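Local coordinates for protein Myo-inositol phosphohydrolase (Mitsuokella multacida, PDB 4WU3) that probably removes phosphate groups from inositol hexakisphosphate (phytate) as a protein-tyrosine-phosphatase-like enzyme and here holds inositol-(1,3,4,5)-tetrakisphosphate, at residues 207-212 with 250-255; 226-231 with 236-241; 356-361 with 533-538. The protein carries 2 engineered substitutions. One frame throughout, in Å; residues are numbered along the deposited sequence.

Contact 1: 207-212 with 250-255; sequences FRLTLQ and TIFMVM
Phe252 leans out of helix 247-261 to meet Leu209 and Leu211 of strand 205-211, and its ring bridges two backbones whose nearest CA atoms, those of Leu209 and Phe252, are 11.2 Å apart. At the helix end, Phe252 CB rests against Tyr240 CD1 of strand 237-241 at 3.8 Å. Farther out, one face of the Phe252 ring carries the sulfur of Met255, with SD 3.7 Å above the plane and over its centre, a Met-aromatic contact made within the helix. At the far end, Phe252 CE1 meets Leu211 CD1 at 3.5 Å. Phe252 CZ lies 3.7 Å from Leu209 CD1, a methyl that also touches CE2 of the ring. Both methyls approach the ring obliquely. Leu209 reaches it as an extended chain, CD1 anti to CA (chi2 -179°).

In this PTP-like fold, strand 205-211 is the outermost parallel strand of a mixed sheet, and helix 247-261 lies against one face of it. Arg208 and Thr210 meet helix 149-161 instead. An inverse gamma turn is centred on Thr210, with a weak bond from Leu211 N to Leu209 O (3.1 Å), yet both leucines point toward the helix. Phe225 of helix 219-230 meets the Phe252 ring edge-to-face, and Arg248 NH2 bonds to Leu211 O.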
loop_
_atom_site.group_PDB
_atom_site.type_symbol
_atom_site.label_atom_id
_atom_site.label_comp_id
_atom_site.label_asym_id
_atom_site.label_seq_id
_atom_site.Cartn_x
_atom_site.Cartn_y
_atom_site.Cartn_z
ATOM N N PHE A 207 -17.097 1.375 22.643
ATOM C CA PHE A 207 -17.293 0.826 21.309
ATOM C C PHE A 207 -15.931 0.529 20.680
ATOM O O PHE A 207 -15.023 1.359 20.724
ATOM C CB PHE A 207 -18.086 1.794 20.441
ATOM C CG PHE A 207 -18.378 1.269 19.070
ATOM C CD1 PHE A 207 -19.361 0.310 18.883
ATOM C CD2 PHE A 207 -17.676 1.736 17.967
ATOM C CE1 PHE A 207 -19.638 -0.186 17.624
ATOM C CE2 PHE A 207 -17.954 1.248 16.699
ATOM C CZ PHE A 207 -18.937 0.283 16.527
ATOM N N ARG A 208 -15.794 -0.657 20.110
ATOM C CA ARG A 208 -14.524 -1.108 19.561
ATOM C C ARG A 208 -14.604 -1.317 18.061
ATOM O O ARG A 208 -15.553 -1.907 17.556
ATOM C CB ARG A 208 -14.112 -2.429 20.218
ATOM C CG ARG A 208 -12.815 -3.036 19.694
ATOM C CD ARG A 208 -11.594 -2.313 20.229
ATOM N NE ARG A 208 -10.348 -3.060 20.017
ATOM C CZ ARG A 208 -9.871 -3.990 20.844
ATOM N NH1 ARG A 208 -10.533 -4.313 21.939
ATOM N NH2 ARG A 208 -8.722 -4.604 20.578
ATOM N N LEU A 209 -13.600 -0.808 17.365
ATOM C CA LEU A 209 -13.289 -1.206 16.006
ATOM C C LEU A 209 -11.875 -1.692 16.008
ATOM O O LEU A 209 -10.999 -0.986 16.483
ATOM C CB LEU A 209 -13.356 -0.014 15.065
ATOM C CG LEU A 209 -14.741 0.546 14.847
ATOM C CD1 LEU A 209 -14.649 1.713 13.880
ATOM C CD2 LEU A 209 -15.647 -0.547 14.319
ATOM N N THR A 210 -11.631 -2.873 15.459
ATOM C CA THR A 210 -10.293 -3.449 15.483
ATOM C C THR A 210 -9.456 -3.046 14.259
ATOM O O THR A 210 -9.200 -3.861 13.379
ATOM C CB THR A 210 -10.384 -4.974 15.605
ATOM O OG1 THR A 210 -11.307 -5.482 14.635
ATOM C CG2 THR A 210 -10.880 -5.341 16.994
ATOM N N LEU A 211 -9.013 -1.790 14.226
ATOM C CA LEU A 211 -8.310 -1.242 13.057
ATOM C C LEU A 211 -6.805 -1.415 13.147
ATOM O O LEU A 211 -6.201 -1.124 14.180
ATOM C CB LEU A 211 -8.594 0.251 12.900
ATOM C CG LEU A 211 -10.059 0.642 12.831
ATOM C CD1 LEU A 211 -10.196 2.119 12.501
ATOM C CD2 LEU A 211 -10.778 -0.209 11.810
ATOM N N GLN A 212 -6.210 -1.871 12.051
ATOM C CA GLN A 212 -4.775 -2.036 11.971
ATOM C C GLN A 212 -4.113 -0.668 11.968
ATOM O O GLN A 212 -4.551 0.241 11.256
ATOM C CB GLN A 212 -4.373 -2.782 10.687
ATOM C CG GLN A 212 -4.999 -4.150 10.509
ATOM C CD GLN A 212 -4.428 -5.187 11.456
ATOM O OE1 GLN A 212 -3.217 -5.380 11.512
ATOM N NE2 GLN A 212 -5.301 -5.869 12.196
ATOM N N THR A 250 -7.309 10.652 13.638
ATOM C CA THR A 250 -7.628 11.806 12.803
ATOM C C THR A 250 -8.569 11.446 11.662
ATOM O O THR A 250 -9.428 12.239 11.293
ATOM C CB THR A 250 -6.356 12.464 12.255
ATOM O OG1 THR A 250 -5.575 12.922 13.361
ATOM C CG2 THR A 250 -6.692 13.649 11.355
ATOM N N ILE A 251 -8.416 10.249 11.109
ATOM C CA ILE A 251 -9.368 9.768 10.138
ATOM C C ILE A 251 -10.768 9.849 10.716
ATOM O O ILE A 251 -11.690 10.307 10.038
ATOM C CB ILE A 251 -9.114 8.301 9.735
ATOM C CG1 ILE A 251 -7.895 8.196 8.820
ATOM C CG2 ILE A 251 -10.338 7.737 9.039
ATOM C CD1 ILE A 251 -7.392 6.778 8.660
ATOM N N PHE A 252 -10.943 9.401 11.954
ATOM C CA PHE A 252 -12.285 9.355 12.518
ATOM C C PHE A 252 -12.807 10.686 13.038
ATOM O O PHE A 252 -14.022 10.893 13.086
ATOM C CB PHE A 252 -12.418 8.267 13.572
ATOM C CG PHE A 252 -12.687 6.935 12.986
ATOM C CD1 PHE A 252 -11.686 6.253 12.337
ATOM C CD2 PHE A 252 -13.952 6.379 13.042
ATOM C CE1 PHE A 252 -11.936 5.023 11.757
ATOM C CE2 PHE A 252 -14.216 5.160 12.461
ATOM C CZ PHE A 252 -13.207 4.486 11.819
ATOM N N MET A 253 -11.902 11.583 13.407
ATOM C CA MET A 253 -12.274 12.956 13.749
ATOM C C MET A 253 -12.768 13.682 12.503
ATOM O O MET A 253 -13.731 14.459 12.562
ATOM C CB MET A 253 -11.085 13.704 14.351
ATOM C CG MET A 253 -10.872 13.407 15.825
ATOM S SD MET A 253 -12.233 14.003 16.850
ATOM C CE MET A 253 -11.767 15.722 17.035
ATOM N N VAL A 254 -12.099 13.412 11.380
ATOM C CA VAL A 254 -12.513 13.915 10.067
ATOM C C VAL A 254 -13.854 13.320 9.632
ATOM O O VAL A 254 -14.719 14.048 9.152
ATOM C CB VAL A 254 -11.444 13.630 8.996
ATOM C CG1 VAL A 254 -12.007 13.799 7.593
ATOM C CG2 VAL A 254 -10.257 14.555 9.198
ATOM N N MET A 255 -14.040 12.015 9.801
ATOM C CA MET A 255 -15.347 11.397 9.531
ATOM C C MET A 255 -16.475 12.024 10.365
ATOM O O MET A 255 -17.555 12.319 9.857
ATOM C CB MET A 255 -15.302 9.891 9.798
ATOM C CG MET A 255 -14.474 9.106 8.796
ATOM S SD MET A 255 -14.158 7.416 9.352
ATOM C CE MET A 255 -15.821 6.731 9.348
#

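Contact 2: 226-231 with 236-241; sequences LEFYKS and AWLHYH
Leu238 pushes its forked end toward two neighbouring aromatic residues of helix 219-230, Phe228 and Tyr229, and gives one methyl to each. The closer packing is on the Phe228 branch: Leu238 CD2 lies 4.1 Å from Phe228 CZ and 4.2 Å from Phe228 CE2, coming at the ring obliquely, the two side chains running antiparallel past one another. Phe228 holds its CG anti to the backbone N (chi1 159°), which carries the ring away from its own helix toward the strand, where it also stacks on Phe207. The other branch is slacker: Leu238 CD1 lies 4.4 Å from Tyr229 CD1, at the edge of that ring and near its plane.

The contact packs the helix of a beta-alpha-beta crossover on its second strand. Strand 205-211 leads into helix 219-230, which packs on the sheet and returns the chain to the parallel strand 237-241, with strand 116-122 lying between the two. On the strand side Leu238 is buried, touching Tyr117 and His256 as well.

The helix's outer side is different in kind. There Glu227 and Lys230 are exposed and form a salt bridge, Lys230 NZ reaching the syn side of Glu227 OE2 at 3.2 Å but 32° out of the carboxylate plane; Lys230 NZ also bonds to Leu317 O. Ser231 grips Phe228 O twice, through OG at 2.9 Å and N at 3.1 Å, both from the same face of the carbonyl. A glycerol, probably from the crystallisation liquor, lies about 3 Å from the Tyr229 side chain.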
loop_
_atom_site.group_PDB
_atom_site.type_symbol
_atom_site.label_atom_id
_atom_site.label_comp_id
_atom_site.label_asym_id
_atom_site.label_seq_id
_atom_site.Cartn_x
_atom_site.Cartn_y
_atom_site.Cartn_z
ATOM N N LEU A 226 -20.982 3.359 11.358
ATOM C CA LEU A 226 -22.187 4.106 10.972
ATOM C C LEU A 226 -23.462 3.585 11.631
ATOM O O LEU A 226 -24.320 4.362 12.072
ATOM C CB LEU A 226 -22.352 4.103 9.457
ATOM C CG LEU A 226 -21.317 4.976 8.761
ATOM C CD1 LEU A 226 -21.339 4.804 7.248
ATOM C CD2 LEU A 226 -21.538 6.426 9.152
ATOM N N GLU A 227 -23.580 2.273 11.720
ATOM C CA GLU A 227 -24.720 1.686 12.405
ATOM C C GLU A 227 -24.673 1.996 13.919
ATOM O O GLU A 227 -25.710 2.245 14.532
ATOM C CB GLU A 227 -24.812 0.184 12.128
ATOM C CG GLU A 227 -25.137 -0.134 10.671
ATOM C CD GLU A 227 -26.461 0.462 10.165
ATOM O OE1 GLU A 227 -27.525 0.229 10.802
ATOM O OE2 GLU A 227 -26.436 1.137 9.093
ATOM N N PHE A 228 -23.483 2.017 14.514
ATOM C CA PHE A 228 -23.329 2.515 15.888
ATOM C C PHE A 228 -23.690 4.000 15.986
ATOM O O PHE A 228 -24.395 4.444 16.901
ATOM C CB PHE A 228 -21.884 2.301 16.333
ATOM C CG PHE A 228 -21.441 3.171 17.481
ATOM C CD1 PHE A 228 -21.821 2.881 18.786
ATOM C CD2 PHE A 228 -20.589 4.247 17.262
ATOM C CE1 PHE A 228 -21.386 3.672 19.842
ATOM C CE2 PHE A 228 -20.137 5.028 18.318
ATOM C CZ PHE A 228 -20.543 4.743 19.609
ATOM N N TYR A 229 -23.191 4.778 15.038
ATOM C CA TYR A 229 -23.399 6.214 15.055
ATOM C C TYR A 229 -24.881 6.558 15.005
ATOM O O TYR A 229 -25.363 7.419 15.746
ATOM C CB TYR A 229 -22.672 6.860 13.879
ATOM C CG TYR A 229 -22.849 8.359 13.797
ATOM C CD1 TYR A 229 -22.042 9.215 14.538
ATOM C CD2 TYR A 229 -23.815 8.916 12.982
ATOM C CE1 TYR A 229 -22.193 10.586 14.455
ATOM C CE2 TYR A 229 -23.980 10.285 12.905
ATOM C CZ TYR A 229 -23.170 11.113 13.645
ATOM O OH TYR A 229 -23.320 12.483 13.561
ATOM N N LYS A 230 -25.600 5.887 14.118
ATOM C CA LYS A 230 -27.016 6.154 13.918
ATOM C C LYS A 230 -27.881 5.761 15.111
ATOM O O LYS A 230 -29.010 6.218 15.236
ATOM C CB LYS A 230 -27.499 5.427 12.670
ATOM C CG LYS A 230 -26.949 6.031 11.390
ATOM C CD LYS A 230 -26.920 5.023 10.255
ATOM C CE LYS A 230 -28.319 4.724 9.748
ATOM N NZ LYS A 230 -28.278 3.746 8.626
ATOM N N SER A 231 -27.352 4.921 15.991
ATOM C CA SER A 231 -28.115 4.477 17.137
ATOM C C SER A 231 -27.809 5.318 18.373
ATOM O O SER A 231 -28.352 5.048 19.434
ATOM C CB SER A 231 -27.824 3.004 17.431
ATOM O OG SER A 231 -26.546 2.865 18.040
ATOM N N ALA A 236 -24.977 12.339 23.015
ATOM C CA ALA A 236 -23.820 11.484 23.185
ATOM C C ALA A 236 -22.523 12.251 22.957
ATOM O O ALA A 236 -22.425 13.068 22.046
ATOM C CB ALA A 236 -23.905 10.306 22.234
ATOM N N TRP A 237 -21.529 11.985 23.791
ATOM C CA TRP A 237 -20.219 12.560 23.587
ATOM C C TRP A 237 -19.293 11.444 23.140
ATOM O O TRP A 237 -19.203 10.416 23.795
ATOM C CB TRP A 237 -19.704 13.213 24.867
ATOM C CG TRP A 237 -18.403 13.885 24.653
ATOM C CD1 TRP A 237 -17.193 13.283 24.530
ATOM C CD2 TRP A 237 -18.174 15.283 24.510
ATOM N NE1 TRP A 237 -16.219 14.213 24.318
ATOM C CE2 TRP A 237 -16.794 15.456 24.292
ATOM C CE3 TRP A 237 -18.999 16.405 24.522
ATOM C CZ2 TRP A 237 -16.216 16.710 24.117
ATOM C CZ3 TRP A 237 -18.430 17.645 24.331
ATOM C CH2 TRP A 237 -17.052 17.789 24.138
ATOM N N LEU A 238 -18.632 11.653 22.007
ATOM C CA LEU A 238 -17.729 10.666 21.420
ATOM C C LEU A 238 -16.262 11.043 21.598
ATOM O O LEU A 238 -15.838 12.138 21.241
ATOM C CB LEU A 238 -18.022 10.512 19.928
ATOM C CG LEU A 238 -19.374 9.891 19.569
ATOM C CD1 LEU A 238 -19.427 9.561 18.083
ATOM C CD2 LEU A 238 -19.640 8.642 20.391
ATOM N N HIS A 239 -15.492 10.120 22.159
ATOM C CA HIS A 239 -14.062 10.302 22.288
ATOM C C HIS A 239 -13.364 9.217 21.491
ATOM O O HIS A 239 -13.456 8.040 21.841
ATOM C CB HIS A 239 -13.625 10.218 23.754
ATOM C CG HIS A 239 -12.170 10.465 23.945
ATOM N ND1 HIS A 239 -11.640 11.733 24.017
ATOM C CD2 HIS A 239 -11.119 9.611 24.009
ATOM C CE1 HIS A 239 -10.328 11.653 24.139
ATOM N NE2 HIS A 239 -9.985 10.376 24.141
ATOM N N TYR A 240 -12.693 9.614 20.409
ATOM C CA TYR A 240 -11.980 8.682 19.545
ATOM C C TYR A 240 -10.533 8.553 19.995
ATOM O O TYR A 240 -9.874 9.546 20.351
ATOM C CB TYR A 240 -11.978 9.166 18.095
ATOM C CG TYR A 240 -13.339 9.319 17.476
ATOM C CD1 TYR A 240 -14.046 8.218 17.034
ATOM C CD2 TYR A 240 -13.909 10.575 17.313
ATOM C CE1 TYR A 240 -15.296 8.360 16.463
ATOM C CE2 TYR A 240 -15.151 10.729 16.746
ATOM C CZ TYR A 240 -15.847 9.622 16.319
ATOM O OH TYR A 240 -17.104 9.775 15.760
ATOM N N HIS A 241 -10.025 7.332 19.982
ATOM C CA HIS A 241 -8.610 7.144 20.236
ATOM C C HIS A 241 -8.028 5.903 19.547
ATOM O O HIS A 241 -8.727 4.919 19.263
ATOM C CB HIS A 241 -8.350 7.100 21.738
ATOM C CG HIS A 241 -8.466 5.735 22.325
ATOM N ND1 HIS A 241 -7.433 4.823 22.285
ATOM C CD2 HIS A 241 -9.490 5.123 22.959
ATOM C CE1 HIS A 241 -7.822 3.702 22.865
ATOM N NE2 HIS A 241 -9.066 3.860 23.281
#

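Contact 3: 356-361 with 533-538; sequences FRTMNS and NAWLHF
Phe356 (chi1 175°), Trp535 and His537 all hold CG anti to the backbone N, which lets Phe356 reach His537 and Trp535 reach Thr358 over an intervening strand. In this mixed sheet of the PTP-like fold, strand 390-393 separates strand 357-358 from strand 535-539, so the contact is made by side chains alone. Phe356 CE1 comes 3.9 Å from His537 CE1, the two rings rim to rim with planes at 26°. Thr358 approaches Trp535 at the edge of the indole: its CB lies in the ring plane, and Thr358 CG2 is 3.9 Å from Trp535 CZ2. Ser391 OG, from the strand between, bonds to both Trp535 NE1 and His537 ND1.

The polar half of Thr358 faces the type I turn Thr358-Ser361. OG1 sits between the backbone N and carbonyl carbon (chi1 75°), where it accepts from Asn360 N at 3.1 Å in an ST turn and bonds to Gln411 OE1, which also holds Asn360 ND2. A valine here would probably leave Asn360 N without its acceptor and Gln411 OE1 without the threonine hydroxyl, undoing the ST turn. The type I turn is tied at its start by Thr358 N, which donates almost straight to Ser361 OG at 2.9 Å.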
loop_
_atom_site.group_PDB
_atom_site.type_symbol
_atom_site.label_atom_id
_atom_site.label_comp_id
_atom_site.label_asym_id
_atom_site.label_seq_id
_atom_site.Cartn_x
_atom_site.Cartn_y
_atom_site.Cartn_z
ATOM N N PHE A 356 -14.940 -43.400 8.447
ATOM C CA PHE A 356 -16.078 -43.966 9.161
ATOM C C PHE A 356 -15.593 -44.643 10.418
ATOM O O PHE A 356 -14.594 -45.353 10.378
ATOM C CB PHE A 356 -16.808 -45.013 8.309
ATOM C CG PHE A 356 -17.934 -45.717 9.041
ATOM C CD1 PHE A 356 -19.177 -45.128 9.155
ATOM C CD2 PHE A 356 -17.741 -46.963 9.623
ATOM C CE1 PHE A 356 -20.209 -45.764 9.830
ATOM C CE2 PHE A 356 -18.774 -47.606 10.281
ATOM C CZ PHE A 356 -20.010 -47.000 10.390
ATOM N N ARG A 357 -16.297 -44.437 11.527
ATOM C CA ARG A 357 -15.975 -45.147 12.763
ATOM C C ARG A 357 -17.158 -45.170 13.697
ATOM O O ARG A 357 -18.029 -44.296 13.627
ATOM C CB ARG A 357 -14.776 -44.513 13.475
ATOM C CG ARG A 357 -15.013 -43.110 14.009
ATOM C CD ARG A 357 -14.765 -42.024 12.969
ATOM N NE ARG A 357 -14.609 -40.711 13.597
ATOM C CZ ARG A 357 -14.469 -39.571 12.932
ATOM N NH1 ARG A 357 -14.449 -39.535 11.628
ATOM N NH2 ARG A 357 -14.353 -38.441 13.570
ATOM N N THR A 358 -17.199 -46.180 14.563
ATOM C CA THR A 358 -18.141 -46.200 15.674
ATOM C C THR A 358 -17.317 -46.265 16.940
ATOM O O THR A 358 -16.109 -46.478 16.885
ATOM C CB THR A 358 -19.132 -47.395 15.625
ATOM O OG1 THR A 358 -18.472 -48.617 16.005
ATOM C CG2 THR A 358 -19.737 -47.551 14.241
ATOM N N MET A 359 -17.958 -46.074 18.083
ATOM C CA MET A 359 -17.245 -46.115 19.344
ATOM C C MET A 359 -16.876 -47.544 19.723
ATOM O O MET A 359 -16.210 -47.769 20.742
ATOM C CB MET A 359 -18.079 -45.460 20.436
ATOM C CG MET A 359 -18.343 -43.986 20.168
ATOM S SD MET A 359 -16.794 -43.072 20.036
ATOM C CE MET A 359 -16.491 -43.044 18.280
ATOM N N ASN A 360 -17.292 -48.506 18.896
ATOM C CA ASN A 360 -16.849 -49.897 19.045
ATOM C C ASN A 360 -15.682 -50.247 18.117
ATOM O O ASN A 360 -15.188 -51.374 18.141
ATOM C CB ASN A 360 -18.004 -50.870 18.773
ATOM C CG ASN A 360 -19.173 -50.676 19.717
ATOM O OD1 ASN A 360 -19.017 -50.715 20.938
ATOM N ND2 ASN A 360 -20.356 -50.486 19.158
ATOM N N SER A 361 -15.248 -49.288 17.299
ATOM C CA SER A 361 -14.214 -49.538 16.292
ATOM C C SER A 361 -12.838 -49.751 16.915
ATOM O O SER A 361 -12.617 -49.419 18.074
ATOM C CB SER A 361 -14.134 -48.373 15.298
ATOM O OG SER A 361 -15.274 -48.338 14.454
ATOM N N ASN A 533 -31.362 -44.366 24.230
ATOM C CA ASN A 533 -30.686 -45.290 23.323
ATOM C C ASN A 533 -30.538 -44.741 21.900
ATOM O O ASN A 533 -30.207 -45.499 20.994
ATOM C CB ASN A 533 -31.400 -46.645 23.194
ATOM C CG ASN A 533 -31.903 -47.213 24.505
ATOM O OD1 ASN A 533 -33.041 -47.696 24.599
ATOM N ND2 ASN A 533 -31.058 -47.210 25.501
ATOM N N ALA A 534 -30.826 -43.459 21.685
ATOM C CA ALA A 534 -30.625 -42.867 20.360
ATOM C C ALA A 534 -29.154 -43.022 19.970
ATOM O O ALA A 534 -28.263 -42.921 20.822
ATOM C CB ALA A 534 -31.017 -41.393 20.345
ATOM N N TRP A 535 -28.918 -43.290 18.687
ATOM C CA TRP A 535 -27.571 -43.399 18.143
ATOM C C TRP A 535 -27.310 -42.199 17.241
ATOM O O TRP A 535 -28.094 -41.923 16.336
ATOM C CB TRP A 535 -27.445 -44.681 17.340
ATOM C CG TRP A 535 -26.110 -44.876 16.722
ATOM C CD1 TRP A 535 -25.554 -44.134 15.730
ATOM C CD2 TRP A 535 -25.163 -45.897 17.042
ATOM N NE1 TRP A 535 -24.319 -44.628 15.409
ATOM C CE2 TRP A 535 -24.052 -45.709 16.202
ATOM C CE3 TRP A 535 -25.144 -46.946 17.963
ATOM C CZ2 TRP A 535 -22.935 -46.534 16.244
ATOM C CZ3 TRP A 535 -24.023 -47.763 18.014
ATOM C CH2 TRP A 535 -22.935 -47.549 17.160
ATOM N N LEU A 536 -26.222 -41.479 17.497
ATOM C CA LEU A 536 -25.899 -40.289 16.719
ATOM C C LEU A 536 -24.743 -40.524 15.779
ATOM O O LEU A 536 -23.642 -40.863 16.214
ATOM C CB LEU A 536 -25.525 -39.137 17.638
ATOM C CG LEU A 536 -26.597 -38.705 18.623
ATOM C CD1 LEU A 536 -26.067 -37.561 19.474
ATOM C CD2 LEU A 536 -27.871 -38.315 17.903
ATOM N N HIS A 537 -24.995 -40.336 14.485
ATOM C CA HIS A 537 -23.932 -40.405 13.490
ATOM C C HIS A 537 -23.600 -39.023 12.951
ATOM O O HIS A 537 -24.368 -38.444 12.198
ATOM C CB HIS A 537 -24.311 -41.306 12.326
ATOM C CG HIS A 537 -23.252 -41.374 11.273
ATOM N ND1 HIS A 537 -22.235 -42.302 11.303
ATOM C CD2 HIS A 537 -23.023 -40.600 10.189
ATOM C CE1 HIS A 537 -21.438 -42.113 10.270
ATOM N NE2 HIS A 537 -21.896 -41.089 9.576
ATOM N N PHE A 538 -22.447 -38.496 13.344
ATOM C CA PHE A 538 -22.038 -37.183 12.902
ATOM C C PHE A 538 -21.272 -37.255 11.600
ATOM O O PHE A 538 -20.405 -38.113 11.420
ATOM C CB PHE A 538 -21.154 -36.527 13.945
ATOM C CG PHE A 538 -21.855 -36.224 15.219
ATOM C CD1 PHE A 538 -22.539 -35.044 15.379
ATOM C CD2 PHE A 538 -21.818 -37.125 16.265
ATOM C CE1 PHE A 538 -23.185 -34.763 16.572
ATOM C CE2 PHE A 538 -22.472 -36.857 17.450
ATOM C CZ PHE A 538 -23.151 -35.671 17.605
#

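How the contacts relate
Contacts 1 and 2 are neighbours, their centres 10 Å apart, and both bring helices onto the same mixed sheet. Along the chain both segments of contact 2 fall between those of contact 1: strand 205-211, helix 219-230, strand 237-241 and helix 247-261 follow in that order. The two contacts also touch, for instance at Met253 SD and Tyr240 CD2, 3.8 Å apart, so they belong to one continuous core. Contact 3 comes later and lies on the opposite side of the chain's centre, about 50 Å from contact 1 and 51 Å from contact 2, centre to centre. It sits in a second five-stranded sheet with the same strand order, consistent with two PTP-like domains in tandem.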